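Local coordinates for protein packaging enzyme P4 (Pseudomonas phage phi13, PDB 4BLP) that hydrolyses NTPs as a hexameric RecA-type helicase motor and probably drives the viral RNA into the phage procapsid during packaging, at the interface of chains A and B. Numbering follows the deposited sequence. Chains: chain A/B, Packaging enzyme P4.

Contact 1: the interface of chains A and B. Residues chain A 73, 112, 192, 194; chain B 121-123.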
loop_
_atom_site.group_PDB
_atom_site.type_symbol
_atom_site.label_atom_id
_atom_site.label_comp_id
_atom_site.label_asym_id
_atom_site.label_seq_id
_atom_site.Cartn_x
_atom_site.Cartn_y
_atom_site.Cartn_z
ATOM N N ILE A 73 -7.412 6.863 -14.663
ATOM C CA ILE A 73 -8.790 7.186 -15.021
ATOM C C ILE A 73 -9.046 6.915 -16.501
ATOM O O ILE A 73 -8.482 7.617 -17.341
ATOM C CB ILE A 73 -9.132 8.683 -14.697
ATOM C CG1 ILE A 73 -8.847 9.009 -13.192
ATOM C CG2 ILE A 73 -10.605 9.010 -15.102
ATOM C CD1 ILE A 73 -8.518 10.546 -13.021
ATOM N N VAL A 112 -16.469 8.890 -18.384
ATOM C CA VAL A 112 -15.740 7.686 -17.923
ATOM C C VAL A 112 -16.549 6.463 -18.401
ATOM O O VAL A 112 -17.736 6.333 -18.002
ATOM C CB VAL A 112 -15.585 7.668 -16.379
ATOM C CG1 VAL A 112 -14.931 6.346 -15.936
ATOM C CG2 VAL A 112 -14.770 8.856 -15.891
ATOM N N ASP A 192 -15.957 18.455 -12.192
ATOM C CA ASP A 192 -15.009 17.308 -12.303
ATOM C C ASP A 192 -14.175 17.386 -13.579
ATOM O O ASP A 192 -14.362 18.274 -14.412
ATOM C CB ASP A 192 -15.783 15.974 -12.238
ATOM C CG ASP A 192 -16.429 15.594 -13.547
ATOM O OD1 ASP A 192 -17.120 16.455 -14.142
ATOM O OD2 ASP A 192 -16.140 14.477 -14.055
ATOM N N THR A 194 -14.290 15.382 -16.229
ATOM C CA THR A 194 -15.025 15.163 -17.489
ATOM C C THR A 194 -15.766 16.417 -17.910
ATOM O O THR A 194 -15.754 16.767 -19.098
ATOM C CB THR A 194 -16.006 13.940 -17.416
ATOM O OG1 THR A 194 -17.039 14.219 -16.490
ATOM C CG2 THR A 194 -15.305 12.614 -17.050
ATOM N N ALA B 121 -18.256 8.275 -11.983
ATOM C CA ALA B 121 -18.537 9.060 -13.206
ATOM C C ALA B 121 -17.966 10.464 -13.100
ATOM O O ALA B 121 -18.039 11.221 -14.063
ATOM C CB ALA B 121 -20.043 9.115 -13.453
ATOM N N THR B 122 -17.381 10.800 -11.948
ATOM C CA THR B 122 -16.869 12.158 -11.669
ATOM C C THR B 122 -15.455 12.089 -11.104
ATOM O O THR B 122 -15.228 12.383 -9.914
ATOM C CB THR B 122 -17.822 12.898 -10.667
ATOM O OG1 THR B 122 -17.952 12.111 -9.484
ATOM C CG2 THR B 122 -19.204 13.215 -11.255
ATOM N N PRO B 123 -14.469 11.761 -11.958
ATOM C CA PRO B 123 -13.082 11.742 -11.491
ATOM C C PRO B 123 -12.602 13.161 -11.179
ATOM O O PRO B 123 -13.020 14.113 -11.840
ATOM C CB PRO B 123 -12.298 11.161 -12.685
ATOM C CG PRO B 123 -13.163 11.468 -13.895
ATOM C CD PRO B 123 -14.585 11.429 -13.395
HETATM O O HOH W 1 -18.328 10.442 -16.726
#
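B:Pro123 puts its pyrrolidine ring against A:Ile73, A:Val112 and A:Thr194, and this apolar packing forms the core of the patch. A:Val112 points its CG2 methyl at the CD and CG carbons of the ring, with CG2 3.6 Å from CD of B:Pro123. A:Ile73 crosses the ring at a slant on the CB and CG side. Its CG2, anti to the backbone N (chi1 -55° for CG1), lies 3.7 Å from B:Pro123 CB, and CD1 reaches the same carbon. The CG2 methyl of A:Thr194 comes in at about a right angle, 3.9 Å from B:Pro123 CD.

Water supplies a polar link between the two copies of the hexameric packaging motor. Water 1 lies 2.9 Å from A:Val112 N and 2.8 Å from B:Ala121 O, joining two backbones.

Polar groups also border the apolar core. The carboxylate of A:Asp192 lies beside the B:Thr122 to B:Pro123 backbone. Its OD2 is 3.4 Å from CA of B:Thr122, a van der Waals contact. A:Asp192 CB is likewise 3.4 Å from the carbonyl O of B:Pro123. Bonds within chain A should steady this carboxylate at the start of helix 193-205. The backbone N of A:Thr194 adds a weak bond to OD2. The side-chain hydroxyl bonds the same oxygen: A:Thr194 OG1 donates to the syn lone pair of A:Asp192 OD2 at 2.6 Å.

Contact 2: the interface of chains A and B. Residues chain A 39-40; chain B 44, 47, 50, 59, 120-121.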
loop_
_atom_site.group_PDB
_atom_site.type_symbol
_atom_site.label_atom_id
_atom_site.label_comp_id
_atom_site.label_asym_id
_atom_site.label_seq_id
_atom_site.Cartn_x
_atom_site.Cartn_y
_atom_site.Cartn_z
ATOM N N VAL A 39 -24.227 4.757 -16.696
ATOM C CA VAL A 39 -23.481 4.928 -15.433
ATOM C C VAL A 39 -23.545 3.620 -14.657
ATOM O O VAL A 39 -22.716 3.412 -13.778
ATOM C CB VAL A 39 -23.847 6.159 -14.562
ATOM C CG1 VAL A 39 -23.343 7.450 -15.211
ATOM C CG2 VAL A 39 -25.332 6.220 -14.319
ATOM N N VAL A 40 -24.431 2.688 -15.049
ATOM C CA VAL A 40 -24.439 1.341 -14.487
ATOM C C VAL A 40 -23.099 0.665 -14.865
ATOM O O VAL A 40 -22.675 0.755 -16.042
ATOM C CB VAL A 40 -25.634 0.517 -15.013
ATOM C CG1 VAL A 40 -25.550 -0.938 -14.560
ATOM C CG2 VAL A 40 -26.966 1.152 -14.604
ATOM N N SER B 44 -24.290 -0.866 -7.788
ATOM C CA SER B 44 -23.804 -0.102 -8.953
ATOM C C SER B 44 -23.994 -0.896 -10.248
ATOM O O SER B 44 -23.654 -0.394 -11.328
ATOM C CB SER B 44 -22.336 0.297 -8.777
ATOM O OG SER B 44 -21.525 -0.844 -8.544
ATOM N N ALA B 47 -29.655 -1.414 -12.820
ATOM C CA ALA B 47 -30.169 -0.171 -13.400
ATOM C C ALA B 47 -31.225 0.516 -12.514
ATOM O O ALA B 47 -31.205 1.743 -12.418
ATOM C CB ALA B 47 -30.754 -0.425 -14.783
ATOM N N VAL B 50 -29.427 2.268 -9.612
ATOM C CA VAL B 50 -28.558 3.388 -10.058
ATOM C C VAL B 50 -29.385 4.629 -10.471
ATOM O O VAL B 50 -28.962 5.761 -10.257
ATOM C CB VAL B 50 -27.649 2.876 -11.227
ATOM C CG1 VAL B 50 -26.939 4.018 -11.957
ATOM C CG2 VAL B 50 -26.627 1.837 -10.730
ATOM N N MET B 59 -27.434 7.133 -8.343
ATOM C CA MET B 59 -26.426 8.074 -8.901
ATOM C C MET B 59 -27.037 9.370 -9.420
ATOM O O MET B 59 -26.311 10.260 -9.828
ATOM C CB MET B 59 -25.734 7.391 -10.138
ATOM C CG MET B 59 -24.758 6.284 -9.826
ATOM S SD MET B 59 -23.246 7.006 -9.148
ATOM C CE MET B 59 -22.380 7.469 -10.627
ATOM N N ARG B 120 -17.548 7.206 -9.408
ATOM C CA ARG B 120 -17.008 6.600 -10.643
ATOM C C ARG B 120 -17.230 7.426 -11.933
ATOM O O ARG B 120 -16.438 7.279 -12.866
ATOM C CB ARG B 120 -17.576 5.189 -10.850
ATOM C CG ARG B 120 -19.077 5.145 -11.135
ATOM C CD ARG B 120 -19.493 3.683 -11.253
ATOM N NE ARG B 120 -20.924 3.537 -11.531
ATOM C CZ ARG B 120 -21.856 3.471 -10.580
ATOM N NH1 ARG B 120 -21.518 3.594 -9.299
ATOM N NH2 ARG B 120 -23.132 3.259 -10.904
ATOM N N ALA B 121 -18.256 8.275 -11.983
ATOM C CA ALA B 121 -18.537 9.060 -13.206
ATOM C C ALA B 121 -17.966 10.464 -13.100
ATOM O O ALA B 121 -18.039 11.221 -14.063
ATOM C CB ALA B 121 -20.043 9.115 -13.453
#
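The guanidinium group of B:Arg120 meets the backbone carbonyl of A:Val39 side-on. NE and NH2 both donate to the one oxygen, A:Val39 O. The NE bond is 2.9 Å from B:Arg120 NE to A:Val39 O and runs nearly along the C=O axis (167°). The NH2 bond has the same length. Seen from the arginine, the oxygen lies in the guanidinium plane. The carbonyl thus points almost straight at NE, and NH2 reaches the same oxygen from above the carbonyl plane. The double grip should limit rotation of the guanidinium.

The arginine reaches the carbonyl with its chain extended from CG to NE. CG sits between the backbone N and the carbonyl carbon (chi1 67°). B:Met59 lies on one face of the guanidinium. Its CE methyl is 4.0 Å above the plane, over the centre of the group, and should help hold the flat group in place from within chain B.

The two valines of chain A pack mainly against helix 47-50 of chain B, and A:Val39 also meets the 3-10 helix 118-121. A:Val39 and B:Val50 slant across each other, with CG2 of A:Val39 3.6 Å from CG1 of B:Val50. On the other branch, CG1 of A:Val39 lies 4.1 Å from CB of B:Ala121. A:Val40 also slants across B:Val50. Its CG2 lies 3.7 Å from CA of B:Ala47 and 3.9 Å from CB of B:Val50, so this methyl lies against both helix residues. The A:Val40 CG1 branch faces the backbone carbonyl of B:Ser44.

The site is a subunit interface in which a loop of one copy lies against its neighbour. It combines an arginine grip on a backbone carbonyl with a small apolar patch, and probably ties the N-terminal segment of one subunit to the next in the hexamer.

Contact 1 and contact 2 are neighbouring parts of one interface, with the centres of their C-alpha atoms about 12 Å apart. B:Ala121 belongs to both, at the end of the 3-10 helix 118-121 of chain B. This short helix and the residues following it therefore meet two separate regions of chain A. Contact 1 draws on strand 73-78 and the start of helix 193-205, whereas contact 2 uses a loop near the modelled N-terminus. The interface is not an exact two-fold, as expected for head-to-tail neighbours in a ring. Together the contacts are likely to influence how adjacent subunits sit in the hexamer.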